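Local coordinates for putative mandelate racemase (PDB 3OZM), which probably catalyses the magnesium-assisted removal of a proton next to a carboxylate of an acid sugar, as other members of the enolase superfamily do, at residues S25-K30 against P379-G384; S145-L150 against K171-R176; L199-Q204 against F226-S231; L274-S279 against L299-H304. All coordinates share one frame; numbering follows the deposited sequence.

Contact 1. Residues S25-K30 against P379-G384. With DXL (D-xylaric acid), chain J.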
loop_
_atom_site.group_PDB
_atom_site.type_symbol
_atom_site.label_atom_id
_atom_site.label_comp_id
_atom_site.label_asym_id
_atom_site.label_seq_id
_atom_site.Cartn_x
_atom_site.Cartn_y
_atom_site.Cartn_z
ATOM N N SER A 25 -11.443 17.662 26.265
ATOM C CA SER A 25 -11.041 18.375 25.059
ATOM C C SER A 25 -12.302 18.645 24.253
ATOM O O SER A 25 -13.412 18.438 24.742
ATOM C CB SER A 25 -10.088 17.521 24.231
ATOM O OG SER A 25 -10.770 16.365 23.780
ATOM N N GLY A 26 -12.133 19.107 23.015
ATOM C CA GLY A 26 -13.261 19.305 22.125
ATOM C C GLY A 26 -14.105 18.053 21.954
ATOM O O GLY A 26 -15.289 18.137 21.626
ATOM N N ALA A 27 -13.496 16.889 22.181
ATOM C CA ALA A 27 -14.176 15.603 22.044
ATOM C C ALA A 27 -15.101 15.278 23.223
ATOM O O ALA A 27 -15.926 14.365 23.135
ATOM C CB ALA A 27 -13.151 14.472 21.842
ATOM N N GLY A 28 -14.948 16.017 24.323
ATOM C CA GLY A 28 -15.784 15.837 25.504
ATOM C C GLY A 28 -14.984 15.491 26.751
ATOM O O GLY A 28 -13.774 15.307 26.686
ATOM N N LEU A 29 -15.664 15.404 27.891
ATOM C CA LEU A 29 -15.021 15.030 29.148
ATOM C C LEU A 29 -14.976 13.508 29.290
ATOM O O LEU A 29 -16.022 12.855 29.263
ATOM C CB LEU A 29 -15.812 15.620 30.319
ATOM C CG LEU A 29 -15.382 15.168 31.716
ATOM C CD1 LEU A 29 -14.012 15.731 32.058
ATOM C CD2 LEU A 29 -16.415 15.605 32.746
ATOM N N LYS A 30 -13.781 12.944 29.449
ATOM C CA LYS A 30 -13.643 11.494 29.593
ATOM C C LYS A 30 -14.199 11.028 30.939
ATOM O O LYS A 30 -13.953 11.653 31.979
ATOM C CB LYS A 30 -12.183 11.059 29.424
ATOM C CG LYS A 30 -11.562 11.484 28.078
ATOM C CD LYS A 30 -10.175 10.856 27.855
ATOM C CE LYS A 30 -9.485 11.538 26.676
ATOM N NZ LYS A 30 -10.343 11.432 25.463
ATOM N N PRO A 379 -21.097 5.215 30.706
ATOM C CA PRO A 379 -20.772 6.011 29.519
ATOM C C PRO A 379 -19.269 6.249 29.421
ATOM O O PRO A 379 -18.568 6.212 30.432
ATOM C CB PRO A 379 -21.491 7.337 29.790
ATOM C CG PRO A 379 -21.446 7.479 31.279
ATOM C CD PRO A 379 -21.433 6.062 31.865
ATOM N N ALA A 380 -18.772 6.491 28.210
ATOM C CA ALA A 380 -17.335 6.683 28.016
ATOM C C ALA A 380 -16.961 8.150 28.154
ATOM O O ALA A 380 -15.915 8.491 28.708
ATOM C CB ALA A 380 -16.912 6.169 26.647
ATOM N N ILE A 381 -17.819 9.025 27.647
ATOM C CA ILE A 381 -17.416 10.412 27.473
ATOM C C ILE A 381 -18.627 11.328 27.484
ATOM O O ILE A 381 -19.711 10.943 27.043
ATOM C CB ILE A 381 -16.586 10.563 26.166
ATOM C CG1 ILE A 381 -15.848 11.899 26.112
ATOM C CG2 ILE A 381 -17.443 10.337 24.925
ATOM C CD1 ILE A 381 -14.759 11.922 25.045
ATOM N N GLY A 382 -18.444 12.529 28.028
ATOM C CA GLY A 382 -19.495 13.530 28.040
ATOM C C GLY A 382 -19.702 14.127 26.664
ATOM O O GLY A 382 -18.971 13.814 25.718
ATOM N N ALA A 383 -20.697 14.997 26.547
ATOM C CA ALA A 383 -21.029 15.614 25.268
ATOM C C ALA A 383 -19.847 16.367 24.664
ATOM O O ALA A 383 -19.129 17.085 25.361
ATOM C CB ALA A 383 -22.225 16.548 25.425
ATOM N N GLY A 384 -19.656 16.202 23.361
ATOM C CA GLY A 384 -18.612 16.920 22.646
ATOM C C GLY A 384 -18.980 18.364 22.320
ATOM O O GLY A 384 -20.105 18.811 22.559
HETATM O OAA DXL J . -8.942 13.004 23.782
HETATM O OAB DXL J . -10.478 11.289 22.321
HETATM O OAC DXL J . -8.272 13.835 19.556
HETATM O OAD DXL J . -5.802 11.391 20.523
HETATM O OAE DXL J . -9.401 14.609 22.328
HETATM C CAF DXL J . -9.346 13.408 22.679
HETATM C CAG DXL J . -9.800 12.367 21.651
HETATM C CAH DXL J . -8.577 11.789 20.916
HETATM C CAI DXL J . -7.632 12.911 20.449
HETATM C CAJ DXL J . -6.272 12.387 19.933
HETATM O OAK DXL J . -5.695 12.992 18.998
HETATM O OAL DXL J . -9.025 10.934 19.858
HETATM O O HOH W 1 -18.591 13.173 23.056
HETATM O O HOH W 2 -18.125 16.825 28.001
#

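Contact 2. Residues S145-L150 against K171-R176. With DXL (D-xylaric acid), chain J.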
loop_
_atom_site.group_PDB
_atom_site.type_symbol
_atom_site.label_atom_id
_atom_site.label_comp_id
_atom_site.label_asym_id
_atom_site.label_seq_id
_atom_site.Cartn_x
_atom_site.Cartn_y
_atom_site.Cartn_z
ATOM N N SER A 145 -2.130 13.656 25.868
ATOM C CA SER A 145 -1.832 15.026 25.474
ATOM C C SER A 145 -1.954 15.841 26.748
ATOM O O SER A 145 -2.337 15.312 27.796
ATOM C CB SER A 145 -2.883 15.574 24.500
ATOM O OG SER A 145 -2.798 14.976 23.220
ATOM N N ILE A 146 -1.652 17.126 26.643
ATOM C CA ILE A 146 -1.950 18.089 27.694
ATOM C C ILE A 146 -3.311 18.703 27.377
ATOM O O ILE A 146 -3.501 19.245 26.295
ATOM C CB ILE A 146 -0.845 19.150 27.758
ATOM C CG1 ILE A 146 0.494 18.476 28.075
ATOM C CG2 ILE A 146 -1.188 20.242 28.774
ATOM C CD1 ILE A 146 1.703 19.365 27.850
ATOM N N TYR A 147 -4.261 18.589 28.307
ATOM C CA TYR A 147 -5.670 18.867 28.008
ATOM C C TYR A 147 -6.127 20.268 28.423
ATOM O O TYR A 147 -5.320 21.078 28.873
ATOM C CB TYR A 147 -6.573 17.783 28.619
ATOM C CG TYR A 147 -6.653 16.552 27.745
ATOM C CD1 TYR A 147 -5.586 15.665 27.662
ATOM C CD2 TYR A 147 -7.781 16.295 26.976
ATOM C CE1 TYR A 147 -5.646 14.544 26.838
ATOM C CE2 TYR A 147 -7.856 15.182 26.168
ATOM C CZ TYR A 147 -6.786 14.310 26.100
ATOM O OH TYR A 147 -6.862 13.206 25.276
ATOM N N TRP A 148 -7.421 20.533 28.262
ATOM C CA TRP A 148 -8.011 21.837 28.583
ATOM C C TRP A 148 -7.973 22.167 30.081
ATOM O O TRP A 148 -7.737 21.287 30.911
ATOM C CB TRP A 148 -9.474 21.878 28.125
ATOM C CG TRP A 148 -9.681 21.967 26.648
ATOM C CD1 TRP A 148 -8.721 22.002 25.677
ATOM C CD2 TRP A 148 -10.945 22.052 25.971
ATOM N NE1 TRP A 148 -9.311 22.096 24.431
ATOM C CE2 TRP A 148 -10.675 22.134 24.587
ATOM C CE3 TRP A 148 -12.277 22.066 26.403
ATOM C CZ2 TRP A 148 -11.691 22.226 23.630
ATOM C CZ3 TRP A 148 -13.291 22.155 25.449
ATOM C CH2 TRP A 148 -12.989 22.230 24.078
ATOM N N ASP A 149 -8.209 23.439 30.412
ATOM C CA ASP A 149 -8.462 23.862 31.800
ATOM C C ASP A 149 -7.221 24.278 32.594
ATOM O O ASP A 149 -7.326 24.606 33.780
ATOM C CB ASP A 149 -9.195 22.764 32.588
ATOM C CG ASP A 149 -10.622 22.560 32.127
ATOM O OD1 ASP A 149 -11.412 23.523 32.212
ATOM O OD2 ASP A 149 -10.961 21.427 31.709
ATOM N N LEU A 150 -6.055 24.256 31.960
ATOM C CA LEU A 150 -4.806 24.576 32.650
ATOM C C LEU A 150 -4.368 26.024 32.475
ATOM O O LEU A 150 -4.689 26.658 31.474
ATOM C CB LEU A 150 -3.678 23.670 32.153
ATOM C CG LEU A 150 -3.949 22.172 32.265
ATOM C CD1 LEU A 150 -2.764 21.386 31.739
ATOM C CD2 LEU A 150 -4.244 21.810 33.715
ATOM N N LYS A 171 1.666 16.832 22.736
ATOM C CA LYS A 171 0.528 17.497 22.099
ATOM C C LYS A 171 -0.340 18.251 23.111
ATOM O O LYS A 171 -0.574 17.762 24.224
ATOM C CB LYS A 171 -0.326 16.468 21.335
ATOM C CG LYS A 171 -1.419 17.105 20.476
ATOM C CD LYS A 171 -1.917 16.166 19.351
ATOM C CE LYS A 171 -2.876 15.070 19.877
ATOM N NZ LYS A 171 -3.202 14.085 18.786
ATOM N N LEU A 172 -0.820 19.428 22.706
ATOM C CA LEU A 172 -1.668 20.290 23.539
ATOM C C LEU A 172 -3.050 20.417 22.928
ATOM O O LEU A 172 -3.188 20.746 21.739
ATOM C CB LEU A 172 -1.056 21.694 23.647
ATOM C CG LEU A 172 -1.905 22.767 24.342
ATOM C CD1 LEU A 172 -1.961 22.500 25.859
ATOM C CD2 LEU A 172 -1.362 24.168 24.050
ATOM N N LYS A 173 -4.067 20.168 23.742
ATOM C CA LYS A 173 -5.446 20.377 23.334
ATOM C C LYS A 173 -5.821 21.855 23.424
ATOM O O LYS A 173 -5.505 22.542 24.406
ATOM C CB LYS A 173 -6.393 19.525 24.193
ATOM C CG LYS A 173 -6.067 18.058 24.147
ATOM C CD LYS A 173 -6.338 17.490 22.764
ATOM C CE LYS A 173 -6.140 15.990 22.763
ATOM N NZ LYS A 173 -6.803 15.362 21.591
ATOM N N VAL A 174 -6.489 22.348 22.388
ATOM C CA VAL A 174 -6.919 23.745 22.360
ATOM C C VAL A 174 -8.328 23.871 21.819
ATOM O O VAL A 174 -8.914 22.897 21.340
ATOM C CB VAL A 174 -5.995 24.614 21.482
ATOM C CG1 VAL A 174 -4.557 24.501 21.938
ATOM C CG2 VAL A 174 -6.149 24.220 19.995
ATOM N N GLY A 175 -8.882 25.078 21.898
ATOM C CA GLY A 175 -10.135 25.360 21.222
ATOM C C GLY A 175 -11.202 26.069 22.028
ATOM O O GLY A 175 -12.060 26.743 21.463
ATOM N N ARG A 176 -11.175 25.918 23.344
ATOM C CA ARG A 176 -12.236 26.513 24.142
ATOM C C ARG A 176 -11.984 27.998 24.366
ATOM O O ARG A 176 -12.903 28.812 24.285
ATOM C CB ARG A 176 -12.420 25.783 25.473
ATOM C CG ARG A 176 -13.735 26.149 26.162
ATOM C CD ARG A 176 -14.030 25.229 27.320
ATOM N NE ARG A 176 -12.958 25.281 28.299
ATOM C CZ ARG A 176 -12.809 24.414 29.292
ATOM N NH1 ARG A 176 -13.669 23.411 29.436
ATOM N NH2 ARG A 176 -11.791 24.551 30.134
HETATM O OAA DXL J . -8.942 13.004 23.782
HETATM O OAB DXL J . -10.478 11.289 22.321
HETATM O OAC DXL J . -8.272 13.835 19.556
HETATM O OAD DXL J . -5.802 11.391 20.523
HETATM O OAE DXL J . -9.401 14.609 22.328
HETATM C CAF DXL J . -9.346 13.408 22.679
HETATM C CAG DXL J . -9.800 12.367 21.651
HETATM C CAH DXL J . -8.577 11.789 20.916
HETATM C CAI DXL J . -7.632 12.911 20.449
HETATM C CAJ DXL J . -6.272 12.387 19.933
HETATM O OAK DXL J . -5.695 12.992 18.998
HETATM O OAL DXL J . -9.025 10.934 19.858
#

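Contact 3. Residues L199-Q204 against F226-S231. With MG (magnesium ion), chain I; DXL (D-xylaric acid), chain J.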
loop_
_atom_site.group_PDB
_atom_site.type_symbol
_atom_site.label_atom_id
_atom_site.label_comp_id
_atom_site.label_asym_id
_atom_site.label_seq_id
_atom_site.Cartn_x
_atom_site.Cartn_y
_atom_site.Cartn_z
ATOM N N LEU A 199 2.919 19.790 19.404
ATOM C CA LEU A 199 1.792 19.620 18.509
ATOM C C LEU A 199 0.559 20.262 19.153
ATOM O O LEU A 199 0.458 20.344 20.378
ATOM C CB LEU A 199 1.517 18.131 18.308
ATOM C CG LEU A 199 2.526 17.284 17.524
ATOM C CD1 LEU A 199 3.981 17.476 17.976
ATOM C CD2 LEU A 199 2.122 15.803 17.612
ATOM N N VAL A 200 -0.389 20.684 18.332
ATOM C CA VAL A 200 -1.620 21.263 18.843
ATOM C C VAL A 200 -2.815 20.560 18.202
ATOM O O VAL A 200 -2.770 20.206 17.013
ATOM C CB VAL A 200 -1.647 22.774 18.516
ATOM C CG1 VAL A 200 -3.019 23.357 18.721
ATOM C CG2 VAL A 200 -0.583 23.512 19.342
ATOM N N ASP A 201 -3.882 20.381 18.981
ATOM C CA ASP A 201 -5.060 19.635 18.541
ATOM C C ASP A 201 -6.302 20.374 18.999
ATOM O O ASP A 201 -6.555 20.490 20.202
ATOM C CB ASP A 201 -5.034 18.229 19.149
ATOM C CG ASP A 201 -6.142 17.325 18.623
ATOM O OD1 ASP A 201 -7.098 17.799 17.956
ATOM O OD2 ASP A 201 -6.050 16.121 18.911
ATOM N N ALA A 202 -7.079 20.874 18.042
ATOM C CA ALA A 202 -8.289 21.629 18.369
ATOM C C ALA A 202 -9.574 20.793 18.386
ATOM O O ALA A 202 -10.624 21.311 18.708
ATOM C CB ALA A 202 -8.438 22.831 17.393
ATOM N N ASN A 203 -9.497 19.503 18.037
ATOM C CA ASN A 203 -10.694 18.663 18.017
ATOM C C ASN A 203 -11.904 19.294 17.308
ATOM O O ASN A 203 -13.023 19.228 17.811
ATOM C CB ASN A 203 -11.079 18.272 19.449
ATOM C CG ASN A 203 -10.101 17.294 20.053
ATOM O OD1 ASN A 203 -9.189 17.684 20.781
ATOM N ND2 ASN A 203 -10.280 16.014 19.745
ATOM N N GLN A 204 -11.664 19.898 16.144
ATOM C CA GLN A 204 -12.707 20.519 15.318
ATOM C C GLN A 204 -13.431 21.719 15.948
ATOM O O GLN A 204 -14.538 22.064 15.528
ATOM C CB GLN A 204 -13.765 19.490 14.900
ATOM C CG GLN A 204 -13.224 18.177 14.336
ATOM C CD GLN A 204 -14.345 17.258 13.872
ATOM O OE1 GLN A 204 -15.157 17.634 13.035
ATOM N NE2 GLN A 204 -14.400 16.042 14.431
ATOM N N PHE A 226 -0.935 21.307 13.368
ATOM C CA PHE A 226 -2.220 21.843 13.821
ATOM C C PHE A 226 -3.242 20.791 13.435
ATOM O O PHE A 226 -3.597 20.668 12.257
ATOM C CB PHE A 226 -2.488 23.136 13.032
ATOM C CG PHE A 226 -3.585 24.021 13.594
ATOM C CD1 PHE A 226 -4.264 23.713 14.771
ATOM C CD2 PHE A 226 -3.909 25.195 12.928
ATOM C CE1 PHE A 226 -5.257 24.582 15.262
ATOM C CE2 PHE A 226 -4.897 26.053 13.399
ATOM C CZ PHE A 226 -5.559 25.754 14.574
ATOM N N GLU A 227 -3.689 20.017 14.420
ATOM C CA GLU A 227 -4.561 18.865 14.206
ATOM C C GLU A 227 -6.036 19.208 14.394
ATOM O O GLU A 227 -6.398 19.927 15.324
ATOM C CB GLU A 227 -4.160 17.753 15.181
ATOM C CG GLU A 227 -5.124 16.578 15.264
ATOM C CD GLU A 227 -4.551 15.423 16.064
ATOM O OE1 GLU A 227 -3.350 15.440 16.410
ATOM O OE2 GLU A 227 -5.312 14.476 16.342
ATOM N N GLU A 228 -6.882 18.654 13.519
ATOM C CA GLU A 228 -8.304 18.983 13.460
ATOM C C GLU A 228 -8.598 20.450 13.823
ATOM O O GLU A 228 -9.345 20.731 14.763
ATOM C CB GLU A 228 -9.137 18.039 14.346
ATOM C CG GLU A 228 -9.239 16.573 13.850
ATOM C CD GLU A 228 -10.351 15.802 14.586
ATOM O OE1 GLU A 228 -10.485 15.974 15.816
ATOM O OE2 GLU A 228 -11.107 15.041 13.934
ATOM N N PRO A 229 -8.023 21.389 13.057
ATOM C CA PRO A 229 -8.251 22.806 13.344
ATOM C C PRO A 229 -9.721 23.191 13.163
ATOM O O PRO A 229 -10.234 24.048 13.884
ATOM C CB PRO A 229 -7.380 23.508 12.296
ATOM C CG PRO A 229 -7.268 22.514 11.160
ATOM C CD PRO A 229 -7.124 21.190 11.906
ATOM N N LEU A 230 -10.389 22.537 12.217
ATOM C CA LEU A 230 -11.753 22.848 11.842
ATOM C C LEU A 230 -12.614 21.584 11.766
ATOM O O LEU A 230 -12.103 20.471 11.850
ATOM C CB LEU A 230 -11.758 23.480 10.445
ATOM C CG LEU A 230 -10.831 24.659 10.162
ATOM C CD1 LEU A 230 -10.746 24.930 8.641
ATOM C CD2 LEU A 230 -11.325 25.899 10.902
ATOM N N SER A 231 -13.918 21.773 11.605
ATOM C CA SER A 231 -14.807 20.684 11.209
ATOM C C SER A 231 -14.177 19.821 10.115
ATOM O O SER A 231 -13.653 20.339 9.128
ATOM C CB SER A 231 -16.123 21.249 10.689
ATOM O OG SER A 231 -16.927 20.225 10.136
HETATM MG MG MG I . -6.959 14.396 17.822
HETATM O OAA DXL J . -8.942 13.004 23.782
HETATM O OAB DXL J . -10.478 11.289 22.321
HETATM O OAC DXL J . -8.272 13.835 19.556
HETATM O OAD DXL J . -5.802 11.391 20.523
HETATM O OAE DXL J . -9.401 14.609 22.328
HETATM C CAF DXL J . -9.346 13.408 22.679
HETATM C CAG DXL J . -9.800 12.367 21.651
HETATM C CAH DXL J . -8.577 11.789 20.916
HETATM C CAI DXL J . -7.632 12.911 20.449
HETATM C CAJ DXL J . -6.272 12.387 19.933
HETATM O OAK DXL J . -5.695 12.992 18.998
HETATM O OAL DXL J . -9.025 10.934 19.858
HETATM O O HOH W 3 -8.375 15.704 16.993
HETATM O O HOH W 4 -12.587 15.574 17.471
#

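Contact 4. Residues L274-S279 against L299-H304. With DXL (D-xylaric acid), chain J.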
loop_
_atom_site.group_PDB
_atom_site.type_symbol
_atom_site.label_atom_id
_atom_site.label_comp_id
_atom_site.label_asym_id
_atom_site.label_seq_id
_atom_site.Cartn_x
_atom_site.Cartn_y
_atom_site.Cartn_z
ATOM N N LEU A 274 -1.783 13.032 7.119
ATOM C CA LEU A 274 -2.943 12.151 7.179
ATOM C C LEU A 274 -2.865 11.338 8.462
ATOM O O LEU A 274 -1.854 10.686 8.719
ATOM C CB LEU A 274 -2.949 11.195 5.978
ATOM C CG LEU A 274 -3.287 11.796 4.612
ATOM C CD1 LEU A 274 -2.219 12.797 4.119
ATOM C CD2 LEU A 274 -3.510 10.662 3.603
ATOM N N GLN A 275 -3.934 11.371 9.259
ATOM C CA GLN A 275 -3.929 10.707 10.565
ATOM C C GLN A 275 -4.832 9.479 10.652
ATOM O O GLN A 275 -5.234 9.076 11.742
ATOM C CB GLN A 275 -4.252 11.719 11.678
ATOM C CG GLN A 275 -3.196 12.838 11.751
ATOM C CD GLN A 275 -3.452 13.820 12.889
ATOM O OE1 GLN A 275 -4.477 14.501 12.912
ATOM N NE2 GLN A 275 -2.515 13.903 13.823
ATOM N N ALA A 276 -5.148 8.884 9.504
ATOM C CA ALA A 276 -5.942 7.657 9.494
ATOM C C ALA A 276 -5.419 6.635 10.516
ATOM O O ALA A 276 -4.247 6.241 10.497
ATOM C CB ALA A 276 -5.951 7.052 8.110
ATOM N N ASP A 277 -6.322 6.199 11.378
ATOM C CA ASP A 277 -6.054 5.214 12.446
ATOM C C ASP A 277 -6.405 3.827 11.907
ATOM O O ASP A 277 -7.509 3.625 11.423
ATOM C CB ASP A 277 -6.964 5.584 13.625
ATOM C CG ASP A 277 -6.708 4.768 14.888
ATOM O OD1 ASP A 277 -6.237 3.625 14.810
ATOM O OD2 ASP A 277 -7.028 5.282 15.984
ATOM N N ALA A 278 -5.477 2.873 11.977
ATOM C CA ALA A 278 -5.783 1.502 11.536
ATOM C C ALA A 278 -7.051 0.958 12.188
ATOM O O ALA A 278 -7.767 0.148 11.593
ATOM C CB ALA A 278 -4.618 0.565 11.825
ATOM N N SER A 279 -7.335 1.410 13.406
ATOM C CA SER A 279 -8.473 0.888 14.158
ATOM C C SER A 279 -9.785 1.643 13.921
ATOM O O SER A 279 -10.811 1.293 14.512
ATOM C CB SER A 279 -8.150 0.835 15.660
ATOM O OG SER A 279 -8.091 2.142 16.211
ATOM N N LEU A 299 3.230 13.577 0.968
ATOM C CA LEU A 299 2.651 14.003 2.244
ATOM C C LEU A 299 3.004 12.965 3.307
ATOM O O LEU A 299 3.626 11.964 2.990
ATOM C CB LEU A 299 1.134 14.131 2.122
ATOM C CG LEU A 299 0.693 15.082 1.006
ATOM C CD1 LEU A 299 -0.822 15.101 0.895
ATOM C CD2 LEU A 299 1.228 16.489 1.270
ATOM N N ALA A 300 2.599 13.192 4.557
ATOM C CA ALA A 300 2.975 12.275 5.648
ATOM C C ALA A 300 1.779 11.500 6.159
ATOM O O ALA A 300 0.659 11.996 6.119
ATOM C CB ALA A 300 3.615 13.063 6.801
ATOM N N TRP A 301 2.021 10.284 6.648
ATOM C CA TRP A 301 1.004 9.558 7.401
ATOM C C TRP A 301 1.540 9.332 8.812
ATOM O O TRP A 301 2.557 8.667 9.000
ATOM C CB TRP A 301 0.619 8.229 6.714
ATOM C CG TRP A 301 -0.285 7.342 7.572
ATOM C CD1 TRP A 301 -1.607 7.547 7.855
ATOM C CD2 TRP A 301 0.097 6.162 8.285
ATOM N NE1 TRP A 301 -2.074 6.555 8.685
ATOM C CE2 TRP A 301 -1.048 5.690 8.965
ATOM C CE3 TRP A 301 1.296 5.453 8.408
ATOM C CZ2 TRP A 301 -1.034 4.529 9.755
ATOM C CZ3 TRP A 301 1.308 4.288 9.202
ATOM C CH2 TRP A 301 0.150 3.853 9.865
ATOM N N ASN A 302 0.858 9.916 9.794
ATOM C CA ASN A 302 1.171 9.725 11.201
ATOM C C ASN A 302 -0.180 9.453 11.868
ATOM O O ASN A 302 -0.979 10.361 12.054
ATOM C CB ASN A 302 1.828 10.974 11.819
ATOM C CG ASN A 302 3.118 11.396 11.113
ATOM O OD1 ASN A 302 3.164 12.444 10.477
ATOM N ND2 ASN A 302 4.166 10.595 11.237
ATOM N N PRO A 303 -0.451 8.188 12.202
ATOM C CA PRO A 303 -1.807 7.805 12.610
ATOM C C PRO A 303 -2.214 8.365 13.966
ATOM O O PRO A 303 -1.374 8.506 14.860
ATOM C CB PRO A 303 -1.729 6.270 12.692
ATOM C CG PRO A 303 -0.263 5.978 12.967
ATOM C CD PRO A 303 0.468 7.035 12.146
ATOM N N HIS A 304 -3.498 8.678 14.101
ATOM C CA HIS A 304 -4.145 8.709 15.403
ATOM C C HIS A 304 -4.099 7.278 15.956
ATOM O O HIS A 304 -4.261 6.310 15.192
ATOM C CB HIS A 304 -5.584 9.181 15.219
ATOM C CG HIS A 304 -6.432 9.082 16.453
ATOM N ND1 HIS A 304 -7.115 7.933 16.798
ATOM C CD2 HIS A 304 -6.744 10.004 17.398
ATOM C CE1 HIS A 304 -7.798 8.145 17.911
ATOM N NE2 HIS A 304 -7.602 9.399 18.287
HETATM O OAA DXL J . -8.942 13.004 23.782
HETATM O OAB DXL J . -10.478 11.289 22.321
HETATM O OAC DXL J . -8.272 13.835 19.556
HETATM O OAD DXL J . -5.802 11.391 20.523
HETATM O OAE DXL J . -9.401 14.609 22.328
HETATM C CAF DXL J . -9.346 13.408 22.679
HETATM C CAG DXL J . -9.800 12.367 21.651
HETATM C CAH DXL J . -8.577 11.789 20.916
HETATM C CAI DXL J . -7.632 12.911 20.449
HETATM C CAJ DXL J . -6.272 12.387 19.933
HETATM O OAK DXL J . -5.695 12.992 18.998
HETATM O OAL DXL J . -9.025 10.934 19.858
#

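Contact 1. Residues S25-K30 against P379-G384
Gly26 to Lys30 lie against Ala380 to Gly384 of the C-terminal tail, the two runs heading in nearly opposite directions, 162° apart. At the start of the turn, Ser25 OG sits between its backbone N and carbonyl carbon (chi1 64°). There it accepts from Ala27 N, 3.2 Å away, in an ST turn, and gives its proton to OAE of D-xylaric acid at 2.7 Å. A type I turn carries the chain on to Gly28, with the Gly26 carbonyl facing the CA of Gly384. Ala27 O meets the CD1 methyl of Ile381 at 3.3 Å, and a water bridges that carbonyl to Gly382 O by donating to both. Gly28 lays its CA 3.6 Å from Ala383 O. Leu29 O takes the direct backbone bond, from Gly382 N at 2.7 Å and 170°, while Ile381 CG1 presses on the same oxygen at 3.3 Å. A second water accepts from Leu29 N and donates to Ala383 O. Lys30 leaves its CB pointing away from the tail; its chain bends only at the end, so that NZ donates to OAA of the ligand at 2.7 Å and more weakly to OAB. The hairpin of strands 24-25 and 28-29 hangs from the capping domain over the barrel mouth, Ser25 against Tyr147 and Asn203, Lys30 against Tyr147 and Phe306, while Ala380 bonds to Leu31 and Asn32 where strand 32-42 begins.

Contact 2. Residues S145-L150 against K171-R176
Ile146 and Leu172 are bridged in a parallel beta-alpha-beta unit of the TIM barrel, strand 139-146, helix 152-164 and strand 169-173, whose strand ends line the ligand pocket. Ile146 N reaches Lys171 O at 2.7 Å, and Lys173 N reaches Ile146 O at 2.8 Å, both nearly straight. Lys171 and Lys173, spaced like the Lys-X-Lys pair of mandelate racemase relatives, point into the pocket. Lys171 NZ donates to OAK of D-xylaric acid at 2.7 Å and is also salt-bridged to Glu227. Lys173 bends early (chi2 -68°) and runs alongside Tyr147, its CG over one face of the ring, 3.9 Å from the centroid; Tyr147 OH then grips ligand OAA at 2.6 Å. Farther out, Arg176 crosses Trp148 with the guanidinium turned 54° from the indole, and its modelled contact with Asp149 is too short to trust. Trp148 NE1 makes a weak bond to Val174 O at 3.2 Å, while Arg176 CB stands over the six-membered ring, 3.7 Å from its centroid.

Contact 3. Residues L199-Q204 against F226-S231
Glu227 crosses Asp201, touching it from CB to tip. That CB rests 3.4 Å from Val200 O, on the parallel ladder in which Glu227 N bonds to Val200 O and Ala202 N to Glu227 O. CG lies 3.6 Å from Asp201 CG. Chi1 of 169° and an extended chain carry CD to 3.3 Å from Asp201 OD2, the carboxylates stacked with planes 23° apart. At the tip OE2 binds magnesium at 2.2 Å, while OE1 holds Lys171 by a salt bridge and accepts from Gln275. Asp201 OD2 takes a second metal position, also at 2.2 Å, and its OD1 accepts from Asn203 N, an Asx turn. Asn203 ND2 donates to ligand OAC at 3.0 Å. A water on the metal donates to Asp201 OD1 and to OE1 of Glu228, whose OE2 accepts from Asn255 ND2; Glu254 completes the site. D-xylaric acid chelates the ion through hydroxyl OAC and carboxylate OAK; ligation of OAK probably draws charge from that carboxylate, consistent with stabilising an enolate there, as in enolase relatives.

Contact 4. Residues L274-S279 against L299-H304
His304 and Asp277 cross with ring and carboxylate planes 50° apart, joined where the ring's edge meets one oxygen. His304 ND1 donates to Asp277 OD2 at 2.8 Å, with OD2 almost in the ring plane and the N-H arriving on the anti side of the carboxylate. Swung away from its own backbone N (chi1 172°), the imidazole turns its other nitrogen, NE2, to hydroxyl OAL of D-xylaric acid at 2.6 Å. The other oxygen of Asp277 is held too: Ser279 N and Ser279 OG both reach OD1 from the same face, the backbone bond closing an Asx turn, and Asn315 donates to OD1 as well. The contact belongs to the TIM barrel, where strands 273-274 and 300-301 run parallel and helix 284-296 links them in a right-handed crossover; the histidine-carboxylate pair at their ends recalls the one in mandelate racemase. Leu274 N bonds to Ala300 O at 2.8 Å, and Asn302 N returns to Leu274 O at 3.0 Å. Beyond this ladder, His304 N bonds to Gln275 O at 3.0 Å. Trp301 turns its ring edge to Ala276, NE1 meeting a lone pair of Ala276 O at 2.8 Å, while Pro303 CD sits over the centre of the indole. The same carbonyl oxygen has Pro303 CB beside it at 3.3 Å, and the Leu274 and Leu299 side chains cross at about a right angle, CD1 of Leu274 4.1 Å from CB of Leu299.

Overall arrangement
Contacts 2, 3 and 4 follow one another along the chain in the barrel sheet, at the ends of strands facing D-xylaric acid. Contact 1 closes a loop that holds the other three, bringing the N-terminal domain and the tail over the barrel mouth. Centres of contacts 2 and 3 are about 11 Å apart, on the neighbouring strands 169-173 and 197-201; the centre of contact 4 lies about 14 Å from that of contact 3, across the intervening strand 249-252. Contacts 1 and 4 are farthest apart, about 22 Å between centres, yet both touch the ligand. The D-xylaric acid site, probably the active site, is thus shared between capping domain and barrel, with magnesium at contact 3.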